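Local coordinates for 1,4-dihydroxy-6-naphtoate synthase (Archaeoglobus fulgidus, PDB 1ZBM), which probably converts cyclic dehypoxanthinylfutalosinate into 1,4-dihydroxy-6-naphthoate and dihydroxyacetone, a step of menaquinone biosynthesis, at residues G32-W37 with M204-A209; E58-A63 with A187-L192; D87-V92 with M239-D244. All coordinates share one frame; numbering follows the deposited sequence.

Contact 1 of 3, residues G32-W37 with M204-A209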
ATOM      1  N   GLY A  32       7.241  17.337 -13.534  1.00 28.98           N
ATOM      2  CA  GLY A  32       8.252  18.367 -13.412  1.00 29.23           C
ATOM      3  C   GLY A  32       7.861  19.551 -12.555  1.00 29.62           C
ATOM      4  O   GLY A  32       8.427  20.634 -12.704  1.00 29.63           O
ATOM      5  N   LYS A  33       6.901  19.349 -11.655  1.00 30.49           N
ATOM      6  CA  LYS A  33       6.437  20.409 -10.767  1.00 30.61           C
ATOM      7  C   LYS A  33       7.307  20.486  -9.516  1.00 30.96           C
ATOM      8  O   LYS A  33       7.138  21.384  -8.689  1.00 32.18           O
ATOM      9  CB  LYS A  33       4.978  20.160 -10.367  1.00 30.24           C
ATOM     10  CG  LYS A  33       3.998  20.095 -11.534  1.00 31.34           C
ATOM     11  CD  LYS A  33       3.622  21.475 -12.056  1.00 32.84           C
ATOM     12  CE  LYS A  33       2.756  22.226 -11.046  1.00 34.23           C
ATOM     13  NZ  LYS A  33       2.491  23.654 -11.418  1.00 32.51           N
ATOM     14  N   VAL A  34       8.237  19.547  -9.380  1.00 29.88           N
ATOM     15  CA  VAL A  34       9.129  19.519  -8.221  1.00 29.58           C
ATOM     16  C   VAL A  34      10.553  19.812  -8.653  1.00 29.13           C
ATOM     17  O   VAL A  34      11.129  19.077  -9.453  1.00 30.45           O
ATOM     18  CB  VAL A  34       9.130  18.136  -7.530  1.00 28.44           C
ATOM     19  CG1 VAL A  34       9.985  18.184  -6.274  1.00 26.34           C
ATOM     20  CG2 VAL A  34       7.714  17.713  -7.208  1.00 27.72           C
ATOM     21  N   ASP A  35      11.130  20.875  -8.109  1.00 29.06           N
ATOM     22  CA  ASP A  35      12.487  21.256  -8.465  1.00 29.80           C
ATOM     23  C   ASP A  35      13.513  20.417  -7.705  1.00 28.40           C
ATOM     24  O   ASP A  35      13.590  20.477  -6.480  1.00 30.35           O
ATOM     25  CB  ASP A  35      12.701  22.745  -8.173  1.00 32.41           C
ATOM     26  CG  ASP A  35      13.873  23.323  -8.935  1.00 35.86           C
ATOM     27  OD1 ASP A  35      13.842  23.283 -10.188  1.00 38.01           O
ATOM     28  OD2 ASP A  35      14.820  23.821  -8.284  1.00 38.03           O
ATOM     29  N   THR A  36      14.300  19.637  -8.442  1.00 26.71           N
ATOM     30  CA  THR A  36      15.317  18.777  -7.845  1.00 24.72           C
ATOM     31  C   THR A  36      16.488  18.532  -8.780  1.00 22.03           C
ATOM     32  O   THR A  36      16.317  18.544  -9.994  1.00 21.79           O
ATOM     33  CB  THR A  36      14.735  17.402  -7.472  1.00 25.48           C
ATOM     34  OG1 THR A  36      15.795  16.542  -7.036  1.00 24.86           O
ATOM     35  CG2 THR A  36      14.055  16.773  -8.679  1.00 26.77           C
ATOM     36  N   TRP A  37      17.671  18.305  -8.212  1.00 21.44           N
ATOM     37  CA  TRP A  37      18.850  18.024  -9.024  1.00 21.53           C
ATOM     38  C   TRP A  37      18.951  16.533  -9.341  1.00 21.69           C
ATOM     39  O   TRP A  37      19.864  16.112 -10.040  1.00 21.50           O
ATOM     40  CB  TRP A  37      20.130  18.484  -8.330  1.00 20.95           C
ATOM     41  CG  TRP A  37      20.271  18.025  -6.908  1.00 24.27           C
ATOM     42  CD1 TRP A  37      19.830  18.676  -5.789  1.00 24.22           C
ATOM     43  CD2 TRP A  37      20.888  16.813  -6.450  1.00 21.85           C
ATOM     44  NE1 TRP A  37      20.137  17.949  -4.664  1.00 24.22           N
ATOM     45  CE2 TRP A  37      20.792  16.809  -5.040  1.00 22.94           C
ATOM     46  CE3 TRP A  37      21.524  15.745  -7.091  1.00 22.49           C
ATOM     47  CZ2 TRP A  37      21.295  15.761  -4.262  1.00 21.40           C
ATOM     48  CZ3 TRP A  37      22.025  14.704  -6.317  1.00 21.65           C
ATOM     49  CH2 TRP A  37      21.913  14.725  -4.914  1.00 22.07           C
HETATM   50  N   MSE A 204       9.993  14.193  -2.260  1.00 18.53           N
HETATM   51  CA  MSE A 204       8.844  13.335  -1.993  1.00 19.59           C
HETATM   52  C   MSE A 204       7.801  14.089  -1.182  1.00 19.05           C
HETATM   53  O   MSE A 204       6.612  14.064  -1.508  1.00 18.95           O
HETATM   54  CB  MSE A 204       9.293  12.074  -1.242  1.00 21.65           C
HETATM   55  CG  MSE A 204       8.233  10.985  -1.152  1.00 22.03           C
HETATM   56 SE   MSE A 204       7.714  10.195  -2.862  1.00 35.67          SE
HETATM   57  CE  MSE A 204       5.889  10.876  -3.008  1.00 26.76           C
ATOM     58  N   ARG A 205       8.247  14.765  -0.127  1.00 19.22           N
ATOM     59  CA  ARG A 205       7.339  15.536   0.727  1.00 20.60           C
ATOM     60  C   ARG A 205       6.649  16.645  -0.046  1.00 20.00           C
ATOM     61  O   ARG A 205       5.450  16.884   0.117  1.00 18.76           O
ATOM     62  CB  ARG A 205       8.101  16.142   1.901  1.00 22.04           C
ATOM     63  CG  ARG A 205       8.404  15.140   2.979  1.00 20.89           C
ATOM     64  CD  ARG A 205       9.168  15.764   4.121  1.00 21.07           C
ATOM     65  NE  ARG A 205       9.177  14.861   5.270  1.00 22.94           N
ATOM     66  CZ  ARG A 205      10.128  14.833   6.192  1.00 22.32           C
ATOM     67  NH1 ARG A 205      11.161  15.659   6.108  1.00 24.22           N
ATOM     68  NH2 ARG A 205      10.039  13.974   7.190  1.00 25.02           N
ATOM     69  N   GLU A 206       7.409  17.317  -0.899  1.00 20.23           N
ATOM     70  CA  GLU A 206       6.840  18.390  -1.677  1.00 20.21           C
ATOM     71  C   GLU A 206       5.757  17.871  -2.601  1.00 19.91           C
ATOM     72  O   GLU A 206       4.720  18.515  -2.776  1.00 21.24           O
ATOM     73  CB  GLU A 206       7.913  19.082  -2.502  1.00 23.18           C
ATOM     74  CG  GLU A 206       7.415  20.357  -3.149  1.00 26.05           C
ATOM     75  CD  GLU A 206       8.489  21.065  -3.926  1.00 27.10           C
ATOM     76  OE1 GLU A 206       9.593  21.268  -3.363  1.00 29.36           O
ATOM     77  OE2 GLU A 206       8.224  21.428  -5.095  1.00 27.36           O
ATOM     78  N   SER A 207       5.979  16.702  -3.194  1.00 18.44           N
ATOM     79  CA  SER A 207       4.991  16.153  -4.118  1.00 16.44           C
ATOM     80  C   SER A 207       3.664  15.821  -3.420  1.00 15.14           C
ATOM     81  O   SER A 207       2.581  16.022  -3.982  1.00 10.86           O
ATOM     82  CB  SER A 207       5.556  14.909  -4.814  1.00 16.93           C
ATOM     83  OG  SER A 207       4.773  14.579  -5.954  1.00 16.63           O
ATOM     84  N   ILE A 208       3.769  15.312  -2.193  1.00 15.62           N
ATOM     85  CA  ILE A 208       2.614  14.944  -1.367  1.00 16.62           C
ATOM     86  C   ILE A 208       1.834  16.197  -0.944  1.00 17.20           C
ATOM     87  O   ILE A 208       0.606  16.270  -1.088  1.00 17.85           O
ATOM     88  CB  ILE A 208       3.083  14.192  -0.095  1.00 16.51           C
ATOM     89  CG1 ILE A 208       3.815  12.907  -0.489  1.00 17.02           C
ATOM     90  CG2 ILE A 208       1.892  13.891   0.811  1.00 18.03           C
ATOM     91  CD1 ILE A 208       4.631  12.294   0.636  1.00 15.16           C
ATOM     92  N   ALA A 209       2.561  17.179  -0.417  1.00 16.61           N
ATOM     93  CA  ALA A 209       1.949  18.426   0.012  1.00 18.07           C
ATOM     94  C   ALA A 209       1.254  19.091  -1.172  1.00 19.27           C
ATOM     95  O   ALA A 209       0.175  19.668  -1.025  1.00 23.23           O
ATOM     96  CB  ALA A 209       3.008  19.361   0.601  1.00 16.16           C
TER
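Val34 and Glu206 reach toward each other tip to tip, a loop residue meeting a side chain that stands out from the helix surface. The interaction between them is van der Waals in kind. Val34 CG1 lies 3.9 Å from Glu206 OE2, and Val34 CA is 3.8 Å from the same oxygen, so this oxygen lies beside the valine's CA and CG1. The glutamate gets there because CG is anti to its backbone N (chi1 -170°) and the chain stays extended through chi2 (178°), carrying the carboxylate across to the loop. The other valine methyl faces the helix one residue further on, Val34 CG2 lying 4.3 Å from Ser207 CB, a looser van der Waals touch.

Polar groups add proximity but no bond between the two segments. Glu206 OE2 is 3.8 Å from Lys33 O, but both are acceptors and no bond joins them. The small buried surface, 150 Å², agrees with a light surface contact. The polar ends have partners nearby: Ser207 OG bonds to Met25 O and Met29 N, while Asp35 O accepts from Arg202 NH2 of the same helix, the arginine that also makes a long, weak ion pair with Glu206 OE1.

Residues 32-37 lie in the loop between helix 20-30 and strand 39-44, beside helix 194-213, whose Ser207 and Met204 pack against helix 20-30, while Met204 and Ile208 also touch strand 76-86.

Contact 2 of 3, residues E58-A63 with A187-L192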
ATOM      1  N   GLU A  58      16.544  -4.101  -6.506  1.00 22.39           N
ATOM      2  CA  GLU A  58      16.485  -3.622  -7.877  1.00 21.99           C
ATOM      3  C   GLU A  58      16.490  -2.107  -8.025  1.00 21.09           C
ATOM      4  O   GLU A  58      17.287  -1.558  -8.780  1.00 21.89           O
ATOM      5  CB  GLU A  58      15.240  -4.188  -8.554  1.00 23.82           C
ATOM      6  CG  GLU A  58      15.182  -3.920 -10.048  1.00 30.46           C
ATOM      7  CD  GLU A  58      15.640  -5.108 -10.872  1.00 35.88           C
ATOM      8  OE1 GLU A  58      14.819  -6.034 -11.089  1.00 38.81           O
ATOM      9  OE2 GLU A  58      16.827  -5.131 -11.289  1.00 37.42           O
ATOM     10  N   TYR A  59      15.598  -1.425  -7.318  1.00 18.47           N
ATOM     11  CA  TYR A  59      15.524   0.025  -7.443  1.00 16.50           C
ATOM     12  C   TYR A  59      16.108   0.778  -6.253  1.00 14.85           C
ATOM     13  O   TYR A  59      16.243   0.232  -5.157  1.00 13.05           O
ATOM     14  CB  TYR A  59      14.068   0.447  -7.656  1.00 13.99           C
ATOM     15  CG  TYR A  59      13.352  -0.368  -8.704  1.00 15.86           C
ATOM     16  CD1 TYR A  59      13.730  -0.313 -10.047  1.00 16.45           C
ATOM     17  CD2 TYR A  59      12.301  -1.207  -8.355  1.00 17.16           C
ATOM     18  CE1 TYR A  59      13.072  -1.078 -11.011  1.00 16.98           C
ATOM     19  CE2 TYR A  59      11.641  -1.970  -9.305  1.00 16.86           C
ATOM     20  CZ  TYR A  59      12.024  -1.907 -10.626  1.00 17.68           C
ATOM     21  OH  TYR A  59      11.360  -2.676 -11.558  1.00 17.30           O
ATOM     22  N   GLU A  60      16.467   2.036  -6.487  1.00 12.42           N
ATOM     23  CA  GLU A  60      17.005   2.881  -5.432  1.00 13.72           C
ATOM     24  C   GLU A  60      15.892   3.218  -4.450  1.00 12.96           C
ATOM     25  O   GLU A  60      16.106   3.228  -3.243  1.00 12.76           O
ATOM     26  CB  GLU A  60      17.564   4.184  -6.004  1.00 13.96           C
ATOM     27  CG  GLU A  60      18.949   4.079  -6.594  1.00 15.09           C
ATOM     28  CD  GLU A  60      18.970   3.579  -8.025  1.00 15.47           C
ATOM     29  OE1 GLU A  60      17.889   3.422  -8.641  1.00 15.38           O
ATOM     30  OE2 GLU A  60      20.089   3.357  -8.536  1.00 16.18           O
ATOM     31  N   VAL A  61      14.707   3.507  -4.979  1.00 14.21           N
ATOM     32  CA  VAL A  61      13.547   3.841  -4.150  1.00 15.92           C
ATOM     33  C   VAL A  61      12.328   3.087  -4.682  1.00 15.38           C
ATOM     34  O   VAL A  61      11.986   3.203  -5.858  1.00 16.95           O
ATOM     35  CB  VAL A  61      13.216   5.356  -4.196  1.00 15.87           C
ATOM     36  CG1 VAL A  61      12.011   5.642  -3.304  1.00 17.33           C
ATOM     37  CG2 VAL A  61      14.412   6.185  -3.745  1.00 15.59           C
ATOM     38  N   THR A  62      11.665   2.327  -3.823  1.00 14.37           N
ATOM     39  CA  THR A  62      10.496   1.581  -4.259  1.00 15.70           C
ATOM     40  C   THR A  62       9.392   1.521  -3.219  1.00 14.90           C
ATOM     41  O   THR A  62       9.670   1.465  -2.024  1.00 17.88           O
ATOM     42  CB  THR A  62      10.869   0.123  -4.629  1.00 14.51           C
ATOM     43  OG1 THR A  62       9.683  -0.604  -4.974  1.00 15.39           O
ATOM     44  CG2 THR A  62      11.537  -0.571  -3.457  1.00 12.44           C
ATOM     45  N   ALA A  63       8.136   1.551  -3.661  1.00 15.41           N
ATOM     46  CA  ALA A  63       7.027   1.430  -2.719  1.00 16.68           C
ATOM     47  C   ALA A  63       7.120  -0.033  -2.301  1.00 16.76           C
ATOM     48  O   ALA A  63       7.737  -0.836  -3.001  1.00 17.04           O
ATOM     49  CB  ALA A  63       5.693   1.697  -3.414  1.00 15.11           C
ATOM     50  N   ALA A 187      10.296   2.801   0.530  1.00 16.44           N
ATOM     51  CA  ALA A 187      11.581   2.261   0.936  1.00 16.29           C
ATOM     52  C   ALA A 187      12.746   2.763   0.078  1.00 16.70           C
ATOM     53  O   ALA A 187      12.656   2.798  -1.155  1.00 16.08           O
ATOM     54  CB  ALA A 187      11.517   0.740   0.888  1.00 16.53           C
ATOM     55  N   ILE A 188      13.843   3.138   0.736  1.00 14.97           N
ATOM     56  CA  ILE A 188      15.029   3.623   0.033  1.00 15.05           C
ATOM     57  C   ILE A 188      16.250   2.755   0.361  1.00 14.58           C
ATOM     58  O   ILE A 188      16.554   2.516   1.527  1.00 14.53           O
ATOM     59  CB  ILE A 188      15.309   5.134   0.360  1.00 14.23           C
ATOM     60  CG1 ILE A 188      16.537   5.634  -0.409  1.00 14.47           C
ATOM     61  CG2 ILE A 188      15.506   5.330   1.838  1.00 13.72           C
ATOM     62  CD1 ILE A 188      16.695   7.137  -0.357  1.00 14.62           C
ATOM     63  N   ARG A 189      16.931   2.288  -0.688  1.00 13.40           N
ATOM     64  CA  ARG A 189      18.096   1.419  -0.556  1.00 14.61           C
ATOM     65  C   ARG A 189      19.100   2.047   0.412  1.00 14.68           C
ATOM     66  O   ARG A 189      19.273   3.263   0.428  1.00 15.33           O
ATOM     67  CB  ARG A 189      18.718   1.170  -1.947  1.00 14.12           C
ATOM     68  CG  ARG A 189      19.330  -0.235  -2.145  1.00 15.60           C
ATOM     69  CD  ARG A 189      19.503  -0.628  -3.629  1.00 15.67           C
ATOM     70  NE  ARG A 189      20.458   0.226  -4.334  1.00 17.28           N
ATOM     71  CZ  ARG A 189      20.544   0.335  -5.660  1.00 18.77           C
ATOM     72  NH1 ARG A 189      19.728  -0.360  -6.450  1.00 16.33           N
ATOM     73  NH2 ARG A 189      21.439   1.159  -6.196  1.00 14.94           N
ATOM     74  N   ARG A 190      19.753   1.229   1.229  1.00 15.56           N
ATOM     75  CA  ARG A 190      20.688   1.760   2.212  1.00 17.84           C
ATOM     76  C   ARG A 190      22.052   2.182   1.672  1.00 19.78           C
ATOM     77  O   ARG A 190      22.803   2.873   2.364  1.00 20.62           O
ATOM     78  CB  ARG A 190      20.876   0.744   3.343  1.00 20.12           C
ATOM     79  CG  ARG A 190      19.626   0.486   4.193  1.00 19.26           C
ATOM     80  CD  ARG A 190      19.863  -0.674   5.159  1.00 21.46           C
ATOM     81  NE  ARG A 190      18.689  -1.019   5.957  1.00 19.29           N
ATOM     82  CZ  ARG A 190      18.248  -0.310   6.991  1.00 18.42           C
ATOM     83  NH1 ARG A 190      18.879   0.794   7.365  1.00 17.99           N
ATOM     84  NH2 ARG A 190      17.178  -0.720   7.657  1.00 21.52           N
ATOM     85  N   ASP A 191      22.376   1.783   0.443  1.00 21.61           N
ATOM     86  CA  ASP A 191      23.673   2.131  -0.147  1.00 22.93           C
ATOM     87  C   ASP A 191      23.728   3.511  -0.811  1.00 22.50           C
ATOM     88  O   ASP A 191      24.770   3.904  -1.346  1.00 24.62           O
ATOM     89  CB  ASP A 191      24.083   1.081  -1.180  1.00 24.47           C
ATOM     90  CG  ASP A 191      23.273   1.179  -2.447  1.00 25.76           C
ATOM     91  OD1 ASP A 191      22.064   0.882  -2.408  1.00 26.31           O
ATOM     92  OD2 ASP A 191      23.840   1.574  -3.486  1.00 30.47           O
ATOM     93  N   LEU A 192      22.620   4.242  -0.790  1.00 20.14           N
ATOM     94  CA  LEU A 192      22.584   5.574  -1.393  1.00 19.39           C
ATOM     95  C   LEU A 192      23.174   6.587  -0.427  1.00 18.73           C
ATOM     96  O   LEU A 192      23.031   6.449   0.787  1.00 19.03           O
ATOM     97  CB  LEU A 192      21.148   5.971  -1.717  1.00 19.62           C
ATOM     98  CG  LEU A 192      20.373   5.005  -2.612  1.00 20.24           C
ATOM     99  CD1 LEU A 192      18.988   5.575  -2.862  1.00 19.06           C
ATOM    100  CD2 LEU A 192      21.122   4.801  -3.934  1.00 19.23           C
TER
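Val61 and Ile188 face each other as an antiparallel non-hydrogen-bonded pair, with CA atoms 4.4 Å apart; Thr62 and Ala187 form the hydrogen-bonded pair beside them. This is the tight part. Thr62 N bonds to Ala187 O at 2.9 Å and Ala187 N returns to Thr62 O, while Arg189 N meets Glu60 O at 2.8 Å, almost straight (173° at the hydrogen). Val61 CA comes within 3.3 Å of Ala187 O, a CA-H...O contact. On the face bearing Val61 and Ile188, Val61 CG2 lies 4.0 Å from Ile188 CG1.

Beyond the strands lies a more open side, where Glu60, Arg189 and Leu192 meet and Asp191 is exposed. In Arg189 chi3 (64°) turns NE aside; Glu60 CG lies over one guanidinium face, toward its rim. Arg189 NH2 reaches Glu60 OE2 at 3.5 Å, a long salt bridge, whereas Arg189 NE holds Asp191 OD1 at 2.6 Å and NH1 bonds to Ala57 O. Glu60 CG also touches Leu192 CD2, the chains crossing at about a right angle. An alanine in place of Arg189 would probably leave the Glu60 and Asp191 carboxylates without this shared positive charge and Ala57 O without its NH1 donor, and open a gap over Glu60 CG.

Strands 61-65 and 181-189 are antiparallel neighbours in a mixed five-stranded sheet, between 11-16, whose Arg13 N bonds to Glu60 OE1, and 76-86; helix 194-213 packs on Val61 and Ile188.

Contact 3 of 3, residues D87-V92 with M239-D244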
ATOM      1  N   ASP A  87      -6.572   4.354   9.148  1.00 15.77           N
ATOM      2  CA  ASP A  87      -6.913   4.885  10.462  1.00 17.77           C
ATOM      3  C   ASP A  87      -8.438   4.887  10.546  1.00 17.58           C
ATOM      4  O   ASP A  87      -9.078   5.893  10.250  1.00 17.56           O
ATOM      5  CB  ASP A  87      -6.353   6.312  10.602  1.00 18.07           C
ATOM      6  CG  ASP A  87      -6.254   6.775  12.051  1.00 20.78           C
ATOM      7  OD1 ASP A  87      -6.394   5.934  12.967  1.00 21.00           O
ATOM      8  OD2 ASP A  87      -6.016   7.982  12.270  1.00 18.67           O
ATOM      9  N   GLY A  88      -9.009   3.751  10.936  1.00 16.17           N
ATOM     10  CA  GLY A  88     -10.455   3.636  11.021  1.00 15.86           C
ATOM     11  C   GLY A  88     -10.992   2.941   9.778  1.00 16.23           C
ATOM     12  O   GLY A  88     -12.204   2.786   9.598  1.00 16.52           O
ATOM     13  N   TYR A  89     -10.062   2.523   8.923  1.00 15.55           N
ATOM     14  CA  TYR A  89     -10.359   1.840   7.666  1.00 17.02           C
ATOM     15  C   TYR A  89      -9.112   1.131   7.150  1.00 17.35           C
ATOM     16  O   TYR A  89      -8.002   1.411   7.602  1.00 15.90           O
ATOM     17  CB  TYR A  89     -10.802   2.848   6.616  1.00 16.58           C
ATOM     18  CG  TYR A  89      -9.867   4.036   6.500  1.00 17.78           C
ATOM     19  CD1 TYR A  89      -8.572   3.903   5.978  1.00 16.77           C
ATOM     20  CD2 TYR A  89     -10.291   5.305   6.897  1.00 16.12           C
ATOM     21  CE1 TYR A  89      -7.735   5.017   5.851  1.00 16.40           C
ATOM     22  CE2 TYR A  89      -9.466   6.413   6.778  1.00 15.63           C
ATOM     23  CZ  TYR A  89      -8.200   6.269   6.255  1.00 15.84           C
ATOM     24  OH  TYR A  89      -7.412   7.382   6.124  1.00 12.66           O
ATOM     25  N   GLY A  90      -9.308   0.240   6.180  1.00 17.46           N
ATOM     26  CA  GLY A  90      -8.205  -0.505   5.593  1.00 17.72           C
ATOM     27  C   GLY A  90      -8.683  -1.674   4.739  1.00 18.33           C
ATOM     28  O   GLY A  90      -9.837  -1.676   4.308  1.00 17.19           O
ATOM     29  N   PRO A  91      -7.828  -2.679   4.467  1.00 15.96           N
ATOM     30  CA  PRO A  91      -8.250  -3.822   3.650  1.00 17.39           C
ATOM     31  C   PRO A  91      -9.364  -4.639   4.283  1.00 16.86           C
ATOM     32  O   PRO A  91      -9.573  -4.601   5.494  1.00 16.44           O
ATOM     33  CB  PRO A  91      -6.962  -4.627   3.482  1.00 15.87           C
ATOM     34  CG  PRO A  91      -6.186  -4.289   4.724  1.00 15.95           C
ATOM     35  CD  PRO A  91      -6.405  -2.799   4.827  1.00 16.73           C
ATOM     36  N   VAL A  92     -10.089  -5.377   3.459  1.00 18.32           N
ATOM     37  CA  VAL A  92     -11.169  -6.191   3.976  1.00 18.43           C
ATOM     38  C   VAL A  92     -11.313  -7.455   3.159  1.00 18.47           C
ATOM     39  O   VAL A  92     -10.741  -7.581   2.082  1.00 19.37           O
ATOM     40  CB  VAL A  92     -12.502  -5.421   3.929  1.00 20.31           C
ATOM     41  CG1 VAL A  92     -12.459  -4.215   4.868  1.00 19.42           C
ATOM     42  CG2 VAL A  92     -12.778  -4.967   2.503  1.00 20.31           C
HETATM   43  N   MSE A 239      -7.206  10.531  -0.698  1.00 21.36           N
HETATM   44  CA  MSE A 239      -7.067  11.288   0.539  1.00 23.13           C
HETATM   45  C   MSE A 239      -7.020  10.379   1.772  1.00 21.29           C
HETATM   46  O   MSE A 239      -6.533  10.783   2.832  1.00 21.05           O
HETATM   47  CB  MSE A 239      -8.209  12.300   0.666  1.00 28.27           C
HETATM   48  CG  MSE A 239      -7.748  13.754   0.732  1.00 36.03           C
HETATM   49 SE   MSE A 239      -8.196  14.842  -0.830  1.00 47.28          SE
HETATM   50  CE  MSE A 239     -10.125  14.905  -0.603  1.00 42.71           C
HETATM   51  N   MSE A 240      -7.521   9.154   1.621  1.00 18.00           N
HETATM   52  CA  MSE A 240      -7.526   8.163   2.700  1.00 17.15           C
HETATM   53  C   MSE A 240      -6.122   7.624   2.971  1.00 15.75           C
HETATM   54  O   MSE A 240      -5.786   7.296   4.108  1.00 13.86           O
HETATM   55  CB  MSE A 240      -8.433   6.978   2.341  1.00 19.20           C
HETATM   56  CG  MSE A 240      -9.919   7.192   2.637  1.00 26.53           C
HETATM   57 SE   MSE A 240     -11.074   5.835   1.856  1.00 34.92          SE
HETATM   58  CE  MSE A 240     -10.730   4.333   3.024  1.00 30.33           C
ATOM     59  N   TYR A 241      -5.307   7.532   1.922  1.00 13.87           N
ATOM     60  CA  TYR A 241      -3.959   7.006   2.057  1.00 14.14           C
ATOM     61  C   TYR A 241      -2.841   7.971   1.677  1.00 13.64           C
ATOM     62  O   TYR A 241      -1.688   7.568   1.522  1.00 14.06           O
ATOM     63  CB  TYR A 241      -3.841   5.710   1.254  1.00 13.50           C
ATOM     64  CG  TYR A 241      -4.676   4.587   1.829  1.00 15.81           C
ATOM     65  CD1 TYR A 241      -4.363   4.026   3.070  1.00 16.13           C
ATOM     66  CD2 TYR A 241      -5.795   4.104   1.153  1.00 15.81           C
ATOM     67  CE1 TYR A 241      -5.149   3.015   3.622  1.00 17.27           C
ATOM     68  CE2 TYR A 241      -6.585   3.094   1.697  1.00 16.73           C
ATOM     69  CZ  TYR A 241      -6.257   2.556   2.930  1.00 17.82           C
ATOM     70  OH  TYR A 241      -7.045   1.573   3.472  1.00 18.68           O
ATOM     71  N   VAL A 242      -3.187   9.242   1.513  1.00 14.16           N
ATOM     72  CA  VAL A 242      -2.207  10.278   1.180  1.00 15.83           C
ATOM     73  C   VAL A 242      -2.554  11.493   2.041  1.00 15.98           C
ATOM     74  O   VAL A 242      -3.270  12.389   1.599  1.00 17.84           O
ATOM     75  CB  VAL A 242      -2.277  10.690  -0.321  1.00 14.21           C
ATOM     76  CG1 VAL A 242      -1.223  11.751  -0.614  1.00 13.25           C
ATOM     77  CG2 VAL A 242      -2.078   9.483  -1.220  1.00 12.77           C
ATOM     78  N   ASN A 243      -2.050  11.506   3.274  1.00 17.05           N
ATOM     79  CA  ASN A 243      -2.307  12.596   4.217  1.00 18.22           C
ATOM     80  C   ASN A 243      -1.116  12.824   5.144  1.00 17.84           C
ATOM     81  O   ASN A 243       0.022  12.560   4.765  1.00 18.70           O
ATOM     82  CB  ASN A 243      -3.542  12.282   5.054  1.00 18.45           C
ATOM     83  CG  ASN A 243      -3.578  10.835   5.502  1.00 21.70           C
ATOM     84  OD1 ASN A 243      -2.530  10.207   5.710  1.00 18.70           O
ATOM     85  ND2 ASN A 243      -4.781  10.296   5.662  1.00 24.61           N
ATOM     86  N   ASP A 244      -1.379  13.310   6.355  1.00 18.55           N
ATOM     87  CA  ASP A 244      -0.313  13.567   7.328  1.00 20.14           C
ATOM     88  C   ASP A 244       0.683  12.421   7.487  1.00 17.36           C
ATOM     89  O   ASP A 244       1.893  12.641   7.481  1.00 16.26           O
ATOM     90  CB  ASP A 244      -0.888  13.868   8.717  1.00 22.41           C
ATOM     91  CG  ASP A 244      -1.424  15.258   8.830  1.00 30.30           C
ATOM     92  OD1 ASP A 244      -0.672  16.220   8.518  1.00 33.57           O
ATOM     93  OD2 ASP A 244      -2.603  15.414   9.249  1.00 34.46           O
TER
HETATM   94  O   HOH W   1      -5.021   7.819   7.568  1.00 20.10           O
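The backbone of Tyr89 is extended (phi -163°, psi 166°), and the 87-92 loop runs past residues 239-243, bringing the Tyr89 side chain onto Met240 and Tyr241. Tyr89 OH donates to Met240 O at 2.6 Å, arriving in the carbonyl plane on a lone pair. A water links Tyr89 OH, to which it donates, with Asn243 ND2. The selenomethionine at position 240, bent at chi3, sets its CE methyl over one face of the Tyr89 ring, 3.9 Å from the centroid: a CH-pi contact, with the selenium farther off in a Met-aromatic arrangement.

This loop joins strand 76-86, in one five-stranded sheet, to strand 92-95 in the other, and so is a crossing between the two lobes of a fold of the periplasmic-binding-protein type. The predicted substrate-binding Ala115 is about 4 Å from Pro91, side chain to side chain.

The Tyr89 edge points at the face of Tyr241 in a T-shaped pair, centroids 5.6 Å apart and planes at 84°. Tyr241 OH comes within 3.2 Å of Gly90 CA and is hydrogen-bonded to Gln155 OE1; the Tyr241 side chain lies about 8 Å from that of His152, the predicted proton acceptor.

Overall arrangement
Contacts 1 and 2 lie with centres 18 Å apart, and contact 3 is 22 Å from contact 1 and 24 Å from contact 2, which lies on the opposite side of the chain's centre. Along the chain contact 2 is nested within the loop closed by contact 1, while contact 3 crosses both. Strand 181-189 leads into helix 194-213 of contact 1, and contacts 1 and 3 touch through Ile208 CG2 and Val242 CG1, 4.0 Å apart. Contact 2 pairs the middle strand 61-65 with its neighbour 181-189. Contacts 1 and 2 belong to one lobe and contact 3 to the crossing toward the other, consistent with a site between the lobes, as in related periplasmic-binding-protein folds.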